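Transcriptional regulator, putative (Pseudomonas syringae pv. tomato, PDB 2R5F) probably acts as a DNA-binding transcription factor of the SorC family, in which the domain described here is thought to bind a sugar effector. Local coordinates at residues 24-29 against 48-53; 156-161 against 247-252; 28-33 against 37-42. All blocks are in the same frame, centred on the assembly; numbering follows the deposited sequence.

Contact 1 (24-29 against 48-53)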
ATOM      1  N   GLN A  24      -0.861  -4.218  13.840  1.00 35.01           N
ATOM      2  CA  GLN A  24      -1.936  -3.246  13.974  1.00 34.52           C
ATOM      3  C   GLN A  24      -2.981  -3.409  12.905  1.00 33.50           C
ATOM      4  O   GLN A  24      -2.665  -3.580  11.746  1.00 33.70           O
ATOM      5  CB  GLN A  24      -1.398  -1.810  13.943  1.00 33.88           C
ATOM      6  CG  GLN A  24      -2.416  -0.780  14.411  1.00 35.67           C
ATOM      7  CD  GLN A  24      -1.897   0.639  14.373  1.00 36.82           C
ATOM      8  OE1 GLN A  24      -1.012   0.968  13.590  1.00 42.46           O
ATOM      9  NE2 GLN A  24      -2.452   1.497  15.223  1.00 40.31           N
ATOM     10  N   VAL A  25      -4.243  -3.348  13.307  1.00 33.10           N
ATOM     11  CA  VAL A  25      -5.341  -3.267  12.355  1.00 32.49           C
ATOM     12  C   VAL A  25      -6.153  -2.048  12.800  1.00 32.69           C
ATOM     13  O   VAL A  25      -6.383  -1.842  13.985  1.00 32.17           O
ATOM     14  CB  VAL A  25      -6.208  -4.555  12.407  1.00 32.69           C
ATOM     15  CG1 VAL A  25      -7.509  -4.359  11.689  1.00 31.17           C
ATOM     16  CG2 VAL A  25      -5.423  -5.797  11.917  1.00 31.23           C
ATOM     17  N   ILE A  26      -6.527  -1.213  11.838  1.00 33.07           N
ATOM     18  CA  ILE A  26      -7.368  -0.043  12.067  1.00 32.39           C
ATOM     19  C   ILE A  26      -8.617  -0.308  11.270  1.00 32.30           C
ATOM     20  O   ILE A  26      -8.518  -0.564  10.083  1.00 32.15           O
ATOM     21  CB  ILE A  26      -6.672   1.232  11.556  1.00 32.17           C
ATOM     22  CG1 ILE A  26      -5.346   1.422  12.317  1.00 33.74           C
ATOM     23  CG2 ILE A  26      -7.631   2.435  11.598  1.00 31.30           C
ATOM     24  CD1 ILE A  26      -4.756   2.808  12.334  1.00 36.56           C
ATOM     25  N   VAL A  27      -9.782  -0.264  11.921  1.00 32.26           N
ATOM     26  CA  VAL A  27     -11.052  -0.519  11.230  1.00 32.27           C
ATOM     27  C   VAL A  27     -11.867   0.764  11.116  1.00 32.87           C
ATOM     28  O   VAL A  27     -12.103   1.462  12.122  1.00 33.77           O
ATOM     29  CB  VAL A  27     -11.892  -1.675  11.876  1.00 31.99           C
ATOM     30  CG1 VAL A  27     -13.284  -1.752  11.260  1.00 31.75           C
ATOM     31  CG2 VAL A  27     -11.190  -3.023  11.720  1.00 32.14           C
ATOM     32  N   VAL A  28     -12.284   1.060   9.881  1.00 32.81           N
ATOM     33  CA  VAL A  28     -13.045   2.252   9.544  1.00 32.35           C
ATOM     34  C   VAL A  28     -14.456   1.866   9.115  1.00 33.61           C
ATOM     35  O   VAL A  28     -14.673   0.759   8.617  1.00 33.32           O
ATOM     36  CB  VAL A  28     -12.316   3.131   8.467  1.00 33.55           C
ATOM     37  CG1 VAL A  28     -10.821   3.315   8.840  1.00 29.28           C
ATOM     38  CG2 VAL A  28     -12.418   2.521   7.027  1.00 31.05           C
ATOM     39  N   GLU A  29     -15.420   2.756   9.352  1.00 33.66           N
ATOM     40  CA  GLU A  29     -16.757   2.606   8.806  1.00 34.97           C
ATOM     41  C   GLU A  29     -16.919   3.480   7.560  1.00 35.66           C
ATOM     42  O   GLU A  29     -16.709   4.692   7.609  1.00 35.87           O
ATOM     43  CB  GLU A  29     -17.825   2.971   9.847  1.00 34.70           C
ATOM     44  CG  GLU A  29     -17.847   2.082  11.083  1.00 35.50           C
ATOM     45  CD  GLU A  29     -18.936   2.455  12.070  1.00 36.09           C
ATOM     46  OE1 GLU A  29     -19.493   3.560  11.959  1.00 38.32           O
ATOM     47  OE2 GLU A  29     -19.235   1.649  12.966  1.00 37.14           O
ATOM     48  N   ALA A  48      -4.485   8.936   5.582  1.00 40.34           N
ATOM     49  CA  ALA A  48      -3.956  10.288   5.656  1.00 41.00           C
ATOM     50  C   ALA A  48      -3.638  10.669   7.094  1.00 41.96           C
ATOM     51  O   ALA A  48      -2.554  11.201   7.379  1.00 41.91           O
ATOM     52  CB  ALA A  48      -4.936  11.295   5.021  1.00 41.66           C
ATOM     53  N   HIS A  49      -4.591  10.400   7.989  0.50 42.46           N
ATOM     54  CA  HIS A  49      -4.480  10.740   9.412  0.50 43.32           C
ATOM     55  C   HIS A  49      -3.347   9.953  10.069  0.50 43.47           C
ATOM     56  O   HIS A  49      -2.563  10.514  10.825  0.50 43.68           O
ATOM     57  CB  HIS A  49      -5.810  10.472  10.151  0.50 43.26           C
ATOM     58  CG  HIS A  49      -6.892  11.476   9.872  0.50 44.22           C
ATOM     59  ND1 HIS A  49      -7.179  11.941   8.604  0.50 45.33           N
ATOM     60  CD2 HIS A  49      -7.782  12.076  10.700  0.50 45.11           C
ATOM     61  CE1 HIS A  49      -8.186  12.798   8.667  0.50 46.63           C
ATOM     62  NE2 HIS A  49      -8.573  12.896   9.928  0.50 45.58           N
ATOM     63  N   TYR A  50      -3.288   8.651   9.785  1.00 43.92           N
ATOM     64  CA  TYR A  50      -2.209   7.754  10.242  1.00 44.76           C
ATOM     65  C   TYR A  50      -0.815   8.320   9.936  1.00 46.14           C
ATOM     66  O   TYR A  50       0.083   8.330  10.791  1.00 45.94           O
ATOM     67  CB  TYR A  50      -2.351   6.374   9.581  1.00 44.84           C
ATOM     68  CG  TYR A  50      -1.249   5.402   9.962  1.00 45.44           C
ATOM     69  CD1 TYR A  50      -1.337   4.634  11.128  1.00 45.78           C
ATOM     70  CD2 TYR A  50      -0.112   5.269   9.178  1.00 45.86           C
ATOM     71  CE1 TYR A  50      -0.318   3.765  11.496  1.00 45.34           C
ATOM     72  CE2 TYR A  50       0.917   4.384   9.538  1.00 46.34           C
ATOM     73  CZ  TYR A  50       0.805   3.641  10.695  1.00 45.49           C
ATOM     74  OH  TYR A  50       1.824   2.774  11.055  1.00 46.71           O
ATOM     75  N   LEU A  51      -0.655   8.784   8.704  1.00 47.53           N
ATOM     76  CA  LEU A  51       0.599   9.301   8.202  1.00 49.05           C
ATOM     77  C   LEU A  51       0.877  10.658   8.838  1.00 50.44           C
ATOM     78  O   LEU A  51       2.031  11.015   9.040  1.00 51.54           O
ATOM     79  CB  LEU A  51       0.512   9.431   6.683  1.00 48.74           C
ATOM     80  CG  LEU A  51       1.637   8.775   5.901  1.00 48.95           C
ATOM     81  CD1 LEU A  51       1.342   7.324   5.740  1.00 47.69           C
ATOM     82  CD2 LEU A  51       1.848   9.458   4.540  1.00 48.49           C
ATOM     83  N   GLU A  52      -0.180  11.408   9.155  1.00 51.61           N
ATOM     84  CA  GLU A  52      -0.068  12.655   9.929  1.00 52.51           C
ATOM     85  C   GLU A  52       0.381  12.459  11.371  1.00 51.92           C
ATOM     86  O   GLU A  52       0.951  13.356  11.957  1.00 52.30           O
ATOM     87  CB  GLU A  52      -1.411  13.375   9.989  1.00 53.20           C
ATOM     88  CG  GLU A  52      -1.705  14.298   8.838  1.00 56.76           C
ATOM     89  CD  GLU A  52      -3.196  14.370   8.537  1.00 60.04           C
ATOM     90  OE1 GLU A  52      -4.006  14.540   9.488  1.00 60.50           O
ATOM     91  OE2 GLU A  52      -3.549  14.249   7.340  1.00 61.98           O
ATOM     92  N   THR A  53       0.094  11.311  11.966  1.00 51.56           N
ATOM     93  CA  THR A  53       0.431  11.120  13.363  1.00 50.95           C
ATOM     94  C   THR A  53       1.518  10.070  13.612  1.00 50.47           C
ATOM     95  O   THR A  53       2.104  10.020  14.689  1.00 49.87           O
ATOM     96  CB  THR A  53      -0.831  10.842  14.221  1.00 51.41           C
ATOM     97  OG1 THR A  53      -1.310   9.513  13.997  1.00 51.58           O
ATOM     98  CG2 THR A  53      -1.949  11.850  13.898  1.00 51.90           C
TER
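A beta-alpha-beta crossover of the Rossmann-like sheet frames this contact: strand 24-28 leads through a loop into helix 36-54, which passes over one face of the sheet to strand 60-63, a parallel strand separated from the first by three others. The meeting is between the edge strand and the last turns of the helix, where Tyr50 drops toward the sheet and touches Gln24 and Ile26. It is a light contact, burying 91 Å² in all, and no hydrogen bond crosses it. The Tyr50 ring is swung toward the strand because CG lies anti to the backbone N (chi1 178°). Gln24 has the same kind of first torsion (chi1 -166°); its side chain stays extended beyond CG and passes alongside Tyr50, the two running in opposing senses. Its oxygen arrives at the ring edge, near the ring plane, with Gln24 OE1 3.6 Å from Tyr50 CE1, while the amide plane itself is turned 61° from that of the ring. The phenol hydroxyl is held from elsewhere, by a hydrogen bond between Tyr50 OH and Arg226 NE, which ties the far end of the ring to the start of strand 226-230; Val251 touches both Tyr50 and Gln24. On the other face of strand 24-28, Val27 packs against helix 256-262, so the strand is sandwiched between two helices. Ile26 adds an apolar touch beside the polar one: its terminal methyl approaches the ring obliquely, with Ile26 CD1 4.1 Å from Tyr50 CD1.

Contact 2 (156-161 against 247-252)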
ATOM      1  N   ALA A 156       6.636   1.045   3.676  1.00 36.21           N
ATOM      2  CA  ALA A 156       5.950   0.781   2.391  1.00 36.19           C
ATOM      3  C   ALA A 156       4.465   0.910   2.556  1.00 35.52           C
ATOM      4  O   ALA A 156       3.892   0.310   3.445  1.00 35.80           O
ATOM      5  CB  ALA A 156       6.326  -0.591   1.811  1.00 36.21           C
ATOM      6  N   ILE A 157       3.835   1.705   1.689  1.00 35.74           N
ATOM      7  CA  ILE A 157       2.401   1.842   1.661  1.00 35.22           C
ATOM      8  C   ILE A 157       1.860   1.176   0.392  1.00 36.01           C
ATOM      9  O   ILE A 157       2.203   1.571  -0.718  1.00 36.74           O
ATOM     10  CB  ILE A 157       1.965   3.336   1.675  1.00 35.75           C
ATOM     11  CG1 ILE A 157       2.745   4.112   2.749  1.00 33.72           C
ATOM     12  CG2 ILE A 157       0.417   3.426   1.810  1.00 34.83           C
ATOM     13  CD1 ILE A 157       2.536   5.544   2.715  1.00 34.79           C
ATOM     14  N   VAL A 158       1.016   0.164   0.547  1.00 36.72           N
ATOM     15  CA  VAL A 158       0.630  -0.701  -0.591  1.00 36.62           C
ATOM     16  C   VAL A 158      -0.865  -0.985  -0.620  1.00 37.46           C
ATOM     17  O   VAL A 158      -1.507  -1.140   0.428  1.00 38.89           O
ATOM     18  CB  VAL A 158       1.421  -2.075  -0.598  1.00 37.80           C
ATOM     19  CG1 VAL A 158       2.955  -1.871  -0.683  1.00 34.60           C
ATOM     20  CG2 VAL A 158       1.053  -2.951   0.609  1.00 36.25           C
ATOM     21  N   GLY A 159      -1.432  -1.050  -1.816  1.00 37.42           N
ATOM     22  CA  GLY A 159      -2.787  -1.509  -1.967  1.00 37.53           C
ATOM     23  C   GLY A 159      -2.656  -3.006  -2.157  1.00 37.76           C
ATOM     24  O   GLY A 159      -1.555  -3.519  -2.315  1.00 36.78           O
ATOM     25  N   ILE A 160      -3.777  -3.708  -2.141  1.00 38.11           N
ATOM     26  CA  ILE A 160      -3.776  -5.152  -2.333  1.00 38.71           C
ATOM     27  C   ILE A 160      -4.797  -5.410  -3.431  1.00 39.74           C
ATOM     28  O   ILE A 160      -5.952  -5.033  -3.294  1.00 39.78           O
ATOM     29  CB  ILE A 160      -4.105  -5.887  -0.996  1.00 39.05           C
ATOM     30  CG1 ILE A 160      -2.974  -5.644   0.027  1.00 39.30           C
ATOM     31  CG2 ILE A 160      -4.293  -7.408  -1.204  1.00 39.28           C
ATOM     32  CD1 ILE A 160      -3.412  -5.719   1.467  1.00 40.82           C
ATOM     33  N   GLY A 161      -4.360  -5.993  -4.548  1.00 40.60           N
ATOM     34  CA  GLY A 161      -5.279  -6.330  -5.633  1.00 41.97           C
ATOM     35  C   GLY A 161      -5.830  -7.755  -5.528  1.00 43.00           C
ATOM     36  O   GLY A 161      -5.137  -8.671  -5.086  1.00 43.15           O
ATOM     37  N   GLY A 247       2.605 -12.729   5.711  1.00 40.03           N
ATOM     38  CA  GLY A 247       3.308 -11.824   6.608  1.00 40.24           C
ATOM     39  C   GLY A 247       3.773 -10.519   5.993  1.00 40.45           C
ATOM     40  O   GLY A 247       4.733  -9.929   6.479  1.00 40.40           O
ATOM     41  N   TYR A 248       3.101 -10.052   4.941  1.00 41.29           N
ATOM     42  CA  TYR A 248       3.586  -8.885   4.211  1.00 41.68           C
ATOM     43  C   TYR A 248       3.246  -7.580   4.910  1.00 42.48           C
ATOM     44  O   TYR A 248       3.967  -6.612   4.780  1.00 42.66           O
ATOM     45  CB  TYR A 248       3.132  -8.880   2.736  1.00 41.45           C
ATOM     46  CG  TYR A 248       3.575 -10.122   1.987  1.00 41.30           C
ATOM     47  CD1 TYR A 248       4.929 -10.386   1.744  1.00 42.81           C
ATOM     48  CD2 TYR A 248       2.638 -11.059   1.564  1.00 41.64           C
ATOM     49  CE1 TYR A 248       5.326 -11.536   1.065  1.00 39.91           C
ATOM     50  CE2 TYR A 248       3.019 -12.205   0.897  1.00 41.19           C
ATOM     51  CZ  TYR A 248       4.353 -12.439   0.648  1.00 41.01           C
ATOM     52  OH  TYR A 248       4.686 -13.590  -0.011  1.00 41.42           O
ATOM     53  N   LEU A 249       2.180  -7.577   5.695  1.00 42.48           N
ATOM     54  CA  LEU A 249       1.682  -6.366   6.312  1.00 42.46           C
ATOM     55  C   LEU A 249       2.012  -6.269   7.789  1.00 42.91           C
ATOM     56  O   LEU A 249       1.997  -7.267   8.517  1.00 44.03           O
ATOM     57  CB  LEU A 249       0.154  -6.300   6.131  1.00 42.51           C
ATOM     58  CG  LEU A 249      -0.359  -6.452   4.704  1.00 42.76           C
ATOM     59  CD1 LEU A 249      -1.872  -6.398   4.704  1.00 41.04           C
ATOM     60  CD2 LEU A 249       0.286  -5.343   3.778  1.00 42.49           C
ATOM     61  N   ASP A 250       2.303  -5.049   8.221  1.00 42.66           N
ATOM     62  CA  ASP A 250       2.468  -4.703   9.619  1.00 42.28           C
ATOM     63  C   ASP A 250       1.288  -3.872  10.155  1.00 41.98           C
ATOM     64  O   ASP A 250       0.966  -3.931  11.333  1.00 42.24           O
ATOM     65  CB  ASP A 250       3.784  -3.951   9.781  1.00 42.99           C
ATOM     66  CG  ASP A 250       4.978  -4.809   9.388  1.00 44.30           C
ATOM     67  OD1 ASP A 250       5.272  -5.758  10.155  1.00 42.60           O
ATOM     68  OD2 ASP A 250       5.585  -4.564   8.308  1.00 43.81           O
ATOM     69  N   VAL A 251       0.669  -3.092   9.276  1.00 41.68           N
ATOM     70  CA  VAL A 251      -0.530  -2.325   9.566  1.00 39.96           C
ATOM     71  C   VAL A 251      -1.502  -2.558   8.422  1.00 39.66           C
ATOM     72  O   VAL A 251      -1.136  -2.510   7.240  1.00 38.89           O
ATOM     73  CB  VAL A 251      -0.224  -0.794   9.713  1.00 40.90           C
ATOM     74  CG1 VAL A 251      -1.495   0.013  10.155  1.00 39.87           C
ATOM     75  CG2 VAL A 251       0.965  -0.553  10.681  1.00 40.02           C
ATOM     76  N   LEU A 252      -2.752  -2.849   8.768  1.00 38.51           N
ATOM     77  CA  LEU A 252      -3.801  -2.918   7.762  1.00 37.91           C
ATOM     78  C   LEU A 252      -4.862  -1.948   8.151  1.00 37.31           C
ATOM     79  O   LEU A 252      -5.302  -1.963   9.290  1.00 37.43           O
ATOM     80  CB  LEU A 252      -4.393  -4.340   7.691  1.00 37.42           C
ATOM     81  CG  LEU A 252      -5.685  -4.507   6.909  1.00 37.79           C
ATOM     82  CD1 LEU A 252      -5.497  -4.369   5.380  1.00 37.15           C
ATOM     83  CD2 LEU A 252      -6.312  -5.862   7.328  1.00 38.91           C
TER
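Leu249 reaches Val158 and Ile160 because its CG sits beside the backbone N and anti to the carbonyl carbon (chi1 -53°), and the chain then runs straight on to CD1 (chi2 179°), with CD2 branching off. Its two methyls divide the work. Ile160, with CG1 also anti to its carbonyl carbon (chi1 -66°), extends to meet the leucine tip to tip, bringing Ile160 CD1 to 3.6 Å from Leu249 CD1. The other branch goes to the valine, where Val158 CG2, the methyl lying between backbone N and carbonyl carbon, is 4.0 Å from Leu249 CD2. Strands 155-162 and 251-255 are not neighbours in the parallel part of the Rossmann-like sheet; strand 226-230 runs between them, and its Val227 touches both Val158 and Leu249. Leu249 belongs to the turn that ends the crossover from strand 226-230 through helix 237-245 to strand 251-255. That helix finishes in a Schellman motif, with Gly247 at positive phi, and its Leu244 and Ile240 cover Leu249 and Ile160 respectively. All three touching side chains are buried, and the interface is wholly apolar. Beside it, Asp250 OD2 accepts a hydrogen bond from Val227 N, tying the turn to the intervening strand.

Contact 3 (28-33 against 37-42)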
ATOM      1  N   VAL A  28     -12.284   1.060   9.881  1.00 32.81           N
ATOM      2  CA  VAL A  28     -13.045   2.252   9.544  1.00 32.35           C
ATOM      3  C   VAL A  28     -14.456   1.866   9.115  1.00 33.61           C
ATOM      4  O   VAL A  28     -14.673   0.759   8.617  1.00 33.32           O
ATOM      5  CB  VAL A  28     -12.316   3.131   8.467  1.00 33.55           C
ATOM      6  CG1 VAL A  28     -10.821   3.315   8.840  1.00 29.28           C
ATOM      7  CG2 VAL A  28     -12.418   2.521   7.027  1.00 31.05           C
ATOM      8  N   GLU A  29     -15.420   2.756   9.352  1.00 33.66           N
ATOM      9  CA  GLU A  29     -16.757   2.606   8.806  1.00 34.97           C
ATOM     10  C   GLU A  29     -16.919   3.480   7.560  1.00 35.66           C
ATOM     11  O   GLU A  29     -16.709   4.692   7.609  1.00 35.87           O
ATOM     12  CB  GLU A  29     -17.825   2.971   9.847  1.00 34.70           C
ATOM     13  CG  GLU A  29     -17.847   2.082  11.083  1.00 35.50           C
ATOM     14  CD  GLU A  29     -18.936   2.455  12.070  1.00 36.09           C
ATOM     15  OE1 GLU A  29     -19.493   3.560  11.959  1.00 38.32           O
ATOM     16  OE2 GLU A  29     -19.235   1.649  12.966  1.00 37.14           O
ATOM     17  N   ALA A  30     -17.284   2.861   6.446  1.00 36.63           N
ATOM     18  CA  ALA A  30     -17.650   3.595   5.240  1.00 37.82           C
ATOM     19  C   ALA A  30     -18.989   4.289   5.452  1.00 38.71           C
ATOM     20  O   ALA A  30     -19.875   3.740   6.105  1.00 39.19           O
ATOM     21  CB  ALA A  30     -17.735   2.649   4.050  1.00 37.94           C
ATOM     22  N   THR A  31     -19.149   5.491   4.898  1.00 39.90           N
ATOM     23  CA  THR A  31     -20.465   6.120   4.864  1.00 40.72           C
ATOM     24  C   THR A  31     -21.468   5.156   4.215  1.00 41.38           C
ATOM     25  O   THR A  31     -22.571   4.945   4.746  1.00 41.70           O
ATOM     26  CB  THR A  31     -20.483   7.474   4.117  1.00 40.79           C
ATOM     27  OG1 THR A  31     -19.516   8.368   4.688  1.00 40.73           O
ATOM     28  CG2 THR A  31     -21.876   8.109   4.222  1.00 40.97           C
ATOM     29  N   GLU A  32     -21.087   4.574   3.079  1.00 41.68           N
ATOM     30  CA  GLU A  32     -21.929   3.578   2.412  1.00 42.41           C
ATOM     31  C   GLU A  32     -21.211   2.228   2.474  1.00 42.10           C
ATOM     32  O   GLU A  32     -20.411   1.900   1.593  1.00 41.63           O
ATOM     33  CB  GLU A  32     -22.297   4.007   0.974  1.00 42.40           C
ATOM     34  CG  GLU A  32     -23.214   5.242   0.893  1.00 42.76           C
ATOM     35  CD  GLU A  32     -23.243   5.898  -0.497  1.00 43.79           C
ATOM     36  OE1 GLU A  32     -22.193   6.392  -0.964  1.00 45.71           O
ATOM     37  OE2 GLU A  32     -24.328   5.945  -1.123  1.00 45.71           O
ATOM     38  N   PRO A  33     -21.506   1.439   3.527  1.00 42.17           N
ATOM     39  CA  PRO A  33     -20.750   0.260   3.952  1.00 42.33           C
ATOM     40  C   PRO A  33     -20.577  -0.838   2.910  1.00 42.80           C
ATOM     41  O   PRO A  33     -19.666  -1.669   3.034  1.00 42.75           O
ATOM     42  CB  PRO A  33     -21.568  -0.271   5.134  1.00 42.27           C
ATOM     43  CG  PRO A  33     -22.296   0.909   5.635  1.00 42.59           C
ATOM     44  CD  PRO A  33     -22.672   1.653   4.400  1.00 42.49           C
ATOM     45  N   GLU A  37     -16.357   2.609  -3.509  1.00 40.53           N
ATOM     46  CA  GLU A  37     -15.814   3.980  -3.511  1.00 39.58           C
ATOM     47  C   GLU A  37     -15.916   4.631  -2.133  1.00 37.88           C
ATOM     48  O   GLU A  37     -15.000   5.321  -1.694  1.00 36.05           O
ATOM     49  CB  GLU A  37     -16.514   4.839  -4.574  1.00 40.23           C
ATOM     50  CG  GLU A  37     -16.013   6.302  -4.690  1.00 43.49           C
ATOM     51  CD  GLU A  37     -14.518   6.450  -5.061  1.00 47.02           C
ATOM     52  OE1 GLU A  37     -13.836   5.430  -5.336  1.00 47.61           O
ATOM     53  OE2 GLU A  37     -14.027   7.608  -5.084  1.00 48.14           O
ATOM     54  N   SER A  38     -17.048   4.415  -1.463  1.00 36.74           N
ATOM     55  CA  SER A  38     -17.206   4.870  -0.092  1.00 36.09           C
ATOM     56  C   SER A  38     -16.164   4.220   0.823  1.00 35.86           C
ATOM     57  O   SER A  38     -15.607   4.879   1.695  1.00 35.29           O
ATOM     58  CB  SER A  38     -18.588   4.563   0.434  1.00 35.50           C
ATOM     59  OG  SER A  38     -18.689   5.083   1.743  1.00 36.45           O
ATOM     60  N   ILE A  39     -15.928   2.924   0.614  1.00 35.96           N
ATOM     61  CA  ILE A  39     -14.893   2.180   1.328  1.00 36.09           C
ATOM     62  C   ILE A  39     -13.487   2.720   1.052  1.00 36.32           C
ATOM     63  O   ILE A  39     -12.696   2.860   1.976  1.00 36.33           O
ATOM     64  CB  ILE A  39     -14.956   0.658   1.030  1.00 35.95           C
ATOM     65  CG1 ILE A  39     -16.165   0.032   1.736  1.00 36.03           C
ATOM     66  CG2 ILE A  39     -13.625  -0.035   1.460  1.00 37.47           C
ATOM     67  CD1 ILE A  39     -16.541  -1.342   1.237  1.00 38.26           C
ATOM     68  N   LYS A  40     -13.174   3.030  -0.207  1.00 37.30           N
ATOM     69  CA  LYS A  40     -11.833   3.530  -0.544  1.00 37.75           C
ATOM     70  C   LYS A  40     -11.571   4.867   0.130  1.00 37.30           C
ATOM     71  O   LYS A  40     -10.457   5.102   0.594  1.00 36.25           O
ATOM     72  CB  LYS A  40     -11.627   3.698  -2.046  1.00 38.75           C
ATOM     73  CG  LYS A  40     -11.386   2.417  -2.832  1.00 40.24           C
ATOM     74  CD  LYS A  40     -10.798   2.751  -4.207  1.00 40.17           C
ATOM     75  CE  LYS A  40     -11.830   2.749  -5.283  1.00 44.64           C
ATOM     76  NZ  LYS A  40     -11.310   3.448  -6.474  1.00 46.02           N
ATOM     77  N   GLN A  41     -12.610   5.706   0.207  1.00 36.50           N
ATOM     78  CA  GLN A  41     -12.492   7.064   0.758  1.00 36.77           C
ATOM     79  C   GLN A  41     -12.322   7.072   2.276  1.00 36.09           C
ATOM     80  O   GLN A  41     -11.593   7.910   2.806  1.00 35.29           O
ATOM     81  CB  GLN A  41     -13.710   7.944   0.389  1.00 37.10           C
ATOM     82  CG  GLN A  41     -13.865   8.366  -1.120  1.00 39.05           C
ATOM     83  CD  GLN A  41     -12.598   8.967  -1.757  1.00 40.57           C
ATOM     84  OE1 GLN A  41     -11.746   9.534  -1.080  1.00 41.23           O
ATOM     85  NE2 GLN A  41     -12.477   8.824  -3.077  1.00 41.22           N
ATOM     86  N   ALA A  42     -13.037   6.172   2.960  1.00 35.07           N
ATOM     87  CA  ALA A  42     -12.864   5.955   4.401  1.00 34.66           C
ATOM     88  C   ALA A  42     -11.454   5.448   4.720  1.00 34.25           C
ATOM     89  O   ALA A  42     -10.825   5.911   5.664  1.00 34.56           O
ATOM     90  CB  ALA A  42     -13.953   4.980   4.961  1.00 33.72           C
TER
HETATM   91  O   HOH W   1     -16.937   6.568   3.382  1.00 31.91           O
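Of the flat groups, the Glu32 peptide meets Ser38 with its N-H, which points almost straight at the hydroxyl: Glu32 N to Ser38 OG is 2.8 Å, with an N-H...O angle of 171°. On the helix itself, the Gln41 amide keeps its partner in its own plane but comes to the Glu37 carboxylate from above, 52° out of that plane, with Gln41 NE2 2.8 Å from Glu37 OE2. Glu37 also forms a weak salt bridge with Lys40. Ser38 is the polar centre of the contact. With OG anti to the backbone N (chi1 -177°), its hydroxyl faces the loop and is gripped twice, by Glu32 N and by a water 2.8 Å from Ser38 OG. The same water accepts from Thr31 N (2.9 Å) and donates to Ser38 O (2.7 Å), a carbonyl that also receives the helical bond from Ala42 N. Apolar touches flank this network: Ala30 CB lies 3.8 Å from Ile39 CG1, and Val28 CG2 lies 3.6 Å from Ala42 CB. Asp35 OD2 takes the amide hydrogen of Ser38, holding the first turn. The contact thus folds the loop that leaves strand 24-28 back onto the start of helix 36-54, with Val28 and Ile39 reaching strand 251-255, and Lys40 and Gln41 facing helix 68-75.

Contact 2 lies deepest, its centre about 5 Å from that of the chain, and is purely apolar; contacts 1 and 3 are partly buried and mix polar with apolar touches. Contacts 1 and 3 use the two ends of helix 36-54. Contact 1 sets its later turns against strand 24-28 by van der Waals touches, whereas contact 3 ties its first turns to the loop by a hydrogen bond and a shared water, as suits a region with more exposed residues. Strands 24-28 and 251-255 join contacts 1 and 2: Ile26 N is 2.9 Å from Leu252 O, a probable hydrogen bond. Contacts 2 and 3 do not touch, their nearest atoms being about 8 Å apart.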